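Local coordinates for TPR repeat-containing protein (Cytophaga hutchinsonii, PDB 3U4T) that is of unknown function but, as a tetratricopeptide-repeat protein, probably serves as a helical scaffold that binds other proteins, at residues Leu197-Glu203 against Tyr226-Tyr231. The protein carries 1 engineered substitution. Numbering follows the deposited sequence.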
ATOM      1  N   LEU A 197       4.735 -19.442  18.876  1.00 41.05           N
ATOM      2  CA  LEU A 197       4.984 -18.000  18.906  1.00 46.33           C
ATOM      3  C   LEU A 197       3.895 -17.178  18.262  1.00 46.77           C
ATOM      4  O   LEU A 197       3.615 -16.068  18.699  1.00 54.47           O
ATOM      5  CB  LEU A 197       6.310 -17.663  18.220  1.00 42.89           C
ATOM      6  CG  LEU A 197       7.581 -18.079  18.959  1.00 40.44           C
ATOM      7  CD1 LEU A 197       8.807 -17.636  18.172  1.00 38.00           C
ATOM      8  CD2 LEU A 197       7.578 -17.446  20.346  1.00 38.83           C
ATOM      9  N   ALA A 198       3.278 -17.721  17.222  1.00 36.51           N
ATOM     10  CA  ALA A 198       2.228 -17.011  16.511  1.00 34.39           C
ATOM     11  C   ALA A 198       0.853 -17.182  17.134  1.00 41.14           C
ATOM     12  O   ALA A 198      -0.056 -16.398  16.874  1.00 47.12           O
ATOM     13  CB  ALA A 198       2.195 -17.470  15.063  1.00 24.18           C
ATOM     14  N   LYS A 199       0.709 -18.203  17.966  1.00 38.24           N
ATOM     15  CA  LYS A 199      -0.563 -18.518  18.619  1.00 31.18           C
ATOM     16  C   LYS A 199      -1.347 -17.333  19.161  1.00 32.32           C
ATOM     17  O   LYS A 199      -2.471 -17.075  18.744  1.00 36.07           O
ATOM     18  CB  LYS A 199      -0.318 -19.513  19.746  1.00 22.91           C
ATOM     19  CG  LYS A 199      -1.549 -19.911  20.547  1.00 31.18           C
ATOM     20  CD  LYS A 199      -2.186 -21.173  20.023  1.00 37.32           C
ATOM     21  CE  LYS A 199      -2.723 -21.996  21.192  1.00 53.14           C
ATOM     22  NZ  LYS A 199      -3.671 -21.235  22.056  1.00 50.56           N
ATOM     23  N   PRO A 200      -0.769 -16.591  20.106  1.00 34.78           N
ATOM     24  CA  PRO A 200      -1.487 -15.443  20.659  1.00 40.13           C
ATOM     25  C   PRO A 200      -1.947 -14.387  19.656  1.00 34.33           C
ATOM     26  O   PRO A 200      -3.035 -13.820  19.797  1.00 35.04           O
ATOM     27  CB  PRO A 200      -0.492 -14.871  21.656  1.00 37.65           C
ATOM     28  CG  PRO A 200       0.832 -15.241  21.062  1.00 37.21           C
ATOM     29  CD  PRO A 200       0.591 -16.670  20.657  1.00 35.07           C
ATOM     30  N   TYR A 201      -1.125 -14.109  18.650  1.00 27.68           N
ATOM     31  CA  TYR A 201      -1.485 -13.087  17.664  1.00 30.91           C
ATOM     32  C   TYR A 201      -2.659 -13.513  16.794  1.00 37.11           C
ATOM     33  O   TYR A 201      -3.547 -12.707  16.501  1.00 35.62           O
ATOM     34  CB  TYR A 201      -0.252 -12.728  16.828  1.00 21.45           C
ATOM     35  CG  TYR A 201       0.889 -12.293  17.724  1.00 30.02           C
ATOM     36  CD1 TYR A 201       0.767 -11.152  18.530  1.00 38.73           C
ATOM     37  CD2 TYR A 201       2.022 -13.085  17.879  1.00 28.31           C
ATOM     38  CE1 TYR A 201       1.730 -10.828  19.470  1.00 43.34           C
ATOM     39  CE2 TYR A 201       2.999 -12.767  18.822  1.00 32.41           C
ATOM     40  CZ  TYR A 201       2.841 -11.640  19.617  1.00 45.92           C
ATOM     41  OH  TYR A 201       3.773 -11.350  20.582  1.00 49.17           O
ATOM     42  N   TYR A 202      -2.681 -14.781  16.394  1.00 35.88           N
ATOM     43  CA  TYR A 202      -3.787 -15.276  15.583  1.00 36.24           C
ATOM     44  C   TYR A 202      -5.043 -15.339  16.455  1.00 41.72           C
ATOM     45  O   TYR A 202      -6.167 -15.156  15.961  1.00 38.44           O
ATOM     46  CB  TYR A 202      -3.466 -16.668  14.998  1.00 30.90           C
ATOM     47  CG  TYR A 202      -2.715 -16.626  13.677  1.00 26.21           C
ATOM     48  CD1 TYR A 202      -3.146 -15.797  12.642  1.00 17.99           C
ATOM     49  CD2 TYR A 202      -1.574 -17.401  13.463  1.00 27.02           C
ATOM     50  CE1 TYR A 202      -2.454 -15.737  11.422  1.00 24.83           C
ATOM     51  CE2 TYR A 202      -0.875 -17.347  12.240  1.00 35.11           C
ATOM     52  CZ  TYR A 202      -1.326 -16.508  11.235  1.00 38.04           C
ATOM     53  OH  TYR A 202      -0.646 -16.405  10.048  1.00 26.61           O
ATOM     54  N   GLU A 203      -4.855 -15.594  17.750  1.00 41.33           N
ATOM     55  CA  GLU A 203      -5.993 -15.664  18.661  1.00 44.51           C
ATOM     56  C   GLU A 203      -6.581 -14.269  18.771  1.00 47.00           C
ATOM     57  O   GLU A 203      -7.803 -14.110  18.750  1.00 39.33           O
ATOM     58  CB  GLU A 203      -5.569 -16.196  20.034  1.00 49.53           C
ATOM     59  CG  GLU A 203      -5.296 -17.691  20.023  1.00 61.94           C
ATOM     60  CD  GLU A 203      -4.808 -18.222  21.352  1.00 71.49           C
ATOM     61  OE1 GLU A 203      -3.966 -17.555  21.984  1.00 72.61           O
ATOM     62  OE2 GLU A 203      -5.254 -19.318  21.753  1.00 77.12           O
ATOM     63  N   TYR A 226      -3.979 -22.137  11.485  1.00 28.06           N
ATOM     64  CA  TYR A 226      -2.798 -22.220  12.334  1.00 33.95           C
ATOM     65  C   TYR A 226      -3.189 -22.908  13.645  1.00 31.42           C
ATOM     66  O   TYR A 226      -2.572 -23.885  14.058  1.00 26.90           O
ATOM     67  CB  TYR A 226      -2.259 -20.819  12.636  1.00 22.36           C
ATOM     68  CG  TYR A 226      -1.160 -20.818  13.680  1.00 22.23           C
ATOM     69  CD1 TYR A 226       0.163 -21.096  13.331  1.00 22.71           C
ATOM     70  CD2 TYR A 226      -1.450 -20.608  15.031  1.00 15.86           C
ATOM     71  CE1 TYR A 226       1.159 -21.164  14.285  1.00 28.71           C
ATOM     72  CE2 TYR A 226      -0.455 -20.685  15.991  1.00 24.66           C
ATOM     73  CZ  TYR A 226       0.842 -20.960  15.615  1.00 37.35           C
ATOM     74  OH  TYR A 226       1.828 -21.020  16.572  1.00 44.35           O
ATOM     75  N   ILE A 227      -4.228 -22.389  14.290  1.00 31.90           N
ATOM     76  CA  ILE A 227      -4.681 -22.955  15.545  1.00 34.65           C
ATOM     77  C   ILE A 227      -4.956 -24.449  15.410  1.00 37.03           C
ATOM     78  O   ILE A 227      -4.451 -25.250  16.203  1.00 39.41           O
ATOM     79  CB  ILE A 227      -5.949 -22.233  16.050  1.00 34.24           C
ATOM     80  CG1 ILE A 227      -5.669 -20.738  16.191  1.00 24.70           C
ATOM     81  CG2 ILE A 227      -6.366 -22.788  17.410  1.00 31.90           C
ATOM     82  CD1 ILE A 227      -4.602 -20.420  17.204  1.00 32.12           C
ATOM     83  N   ALA A 228      -5.744 -24.830  14.406  1.00 31.15           N
ATOM     84  CA  ALA A 228      -6.064 -26.250  14.203  1.00 36.54           C
ATOM     85  C   ALA A 228      -4.816 -27.125  14.094  1.00 36.13           C
ATOM     86  O   ALA A 228      -4.793 -28.241  14.623  1.00 41.80           O
ATOM     87  CB  ALA A 228      -6.947 -26.431  12.973  1.00 25.96           C
ATOM     88  N   TYR A 229      -3.781 -26.627  13.418  1.00 36.99           N
ATOM     89  CA  TYR A 229      -2.534 -27.376  13.289  1.00 43.74           C
ATOM     90  C   TYR A 229      -1.784 -27.340  14.614  1.00 41.60           C
ATOM     91  O   TYR A 229      -1.231 -28.338  15.053  1.00 37.25           O
ATOM     92  CB  TYR A 229      -1.650 -26.793  12.179  1.00 47.91           C
ATOM     93  CG  TYR A 229      -2.177 -27.040  10.772  1.00 68.03           C
ATOM     94  CD1 TYR A 229      -2.552 -28.325  10.353  1.00 65.92           C
ATOM     95  CD2 TYR A 229      -2.273 -25.996   9.849  1.00 73.49           C
ATOM     96  CE1 TYR A 229      -3.006 -28.559   9.048  1.00 61.84           C
ATOM     97  CE2 TYR A 229      -2.724 -26.222   8.541  1.00 73.30           C
ATOM     98  CZ  TYR A 229      -3.087 -27.505   8.148  1.00 67.19           C
ATOM     99  OH  TYR A 229      -3.503 -27.731   6.853  1.00 61.10           O
ATOM    100  N   TYR A 230      -1.763 -26.181  15.256  1.00 22.81           N
ATOM    101  CA  TYR A 230      -1.078 -26.065  16.528  1.00 27.12           C
ATOM    102  C   TYR A 230      -1.622 -27.127  17.479  1.00 40.05           C
ATOM    103  O   TYR A 230      -0.866 -27.813  18.169  1.00 46.67           O
ATOM    104  CB  TYR A 230      -1.339 -24.697  17.153  1.00 29.47           C
ATOM    105  CG  TYR A 230      -0.832 -24.608  18.572  1.00 29.76           C
ATOM    106  CD1 TYR A 230       0.508 -24.327  18.834  1.00 30.85           C
ATOM    107  CD2 TYR A 230      -1.681 -24.857  19.649  1.00 35.39           C
ATOM    108  CE1 TYR A 230       0.996 -24.296  20.133  1.00 36.18           C
ATOM    109  CE2 TYR A 230      -1.205 -24.832  20.957  1.00 43.27           C
ATOM    110  CZ  TYR A 230       0.132 -24.550  21.194  1.00 43.55           C
ATOM    111  OH  TYR A 230       0.588 -24.493  22.491  1.00 45.46           O
ATOM    112  N   TYR A 231      -2.945 -27.248  17.506  1.00 35.66           N
ATOM    113  CA  TYR A 231      -3.598 -28.188  18.394  1.00 32.26           C
ATOM    114  C   TYR A 231      -3.506 -29.637  17.972  1.00 31.11           C
ATOM    115  O   TYR A 231      -3.588 -30.519  18.819  1.00 36.50           O
ATOM    116  CB  TYR A 231      -5.056 -27.785  18.617  1.00 43.76           C
ATOM    117  CG  TYR A 231      -5.201 -26.658  19.616  1.00 44.74           C
ATOM    118  CD1 TYR A 231      -4.567 -26.718  20.868  1.00 43.46           C
ATOM    119  CD2 TYR A 231      -5.976 -25.543  19.320  1.00 32.00           C
ATOM    120  CE1 TYR A 231      -4.706 -25.688  21.799  1.00 38.63           C
ATOM    121  CE2 TYR A 231      -6.127 -24.508  20.240  1.00 37.92           C
ATOM    122  CZ  TYR A 231      -5.489 -24.584  21.478  1.00 37.39           C
ATOM    123  OH  TYR A 231      -5.647 -23.545  22.369  1.00 38.79           O
TER
HETATM  124  O   HOH W   1       4.382 -20.551  15.503  1.00 36.33           O
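Ala198 lays its CB over one face of the Tyr226 ring, 4.2 Å from the centroid, in a CH-pi contact. A water takes up the phenol end of that ring, 2.8 Å from Tyr226 OH, and weakly accepts the backbone N-H of Ala198. Lys199 has the largest share of the first segment's side, set as a knob among Tyr226, Ile227, Tyr230 and Tyr231. Its CG stands anti to the backbone N (chi1 178°) and the chain bends beyond it, which carries CD over a face of the Tyr230 ring, 3.9 Å from the centroid, and beside Ile227 CD1. At the tip, NZ donates to Tyr231 OH at 3.1 Å. The same Lys199 NZ forms a salt bridge with Glu203 OE2, approaching from above the carboxylate plane at a rather short 2.5 Å, to be read with caution. With an alanine here, the Glu203 carboxylate would probably lose its charge partner, Tyr231 OH its donor, and a gap would open between Ile227 and Tyr230. Tyr202 sets CD2 3.4 Å from Tyr226 CG, the two rings inclined at 38°, while its hydroxyl bonds to Glu222. Glu203 adds CG against Ile227 CD1. Helices 199-209 and 217-233 run roughly antiparallel (141° between the short segments), in keeping with a TPR-like helical array; Tyr202 also touches helix 176-189, and Ala228 and Tyr231 lean on helix 237-250.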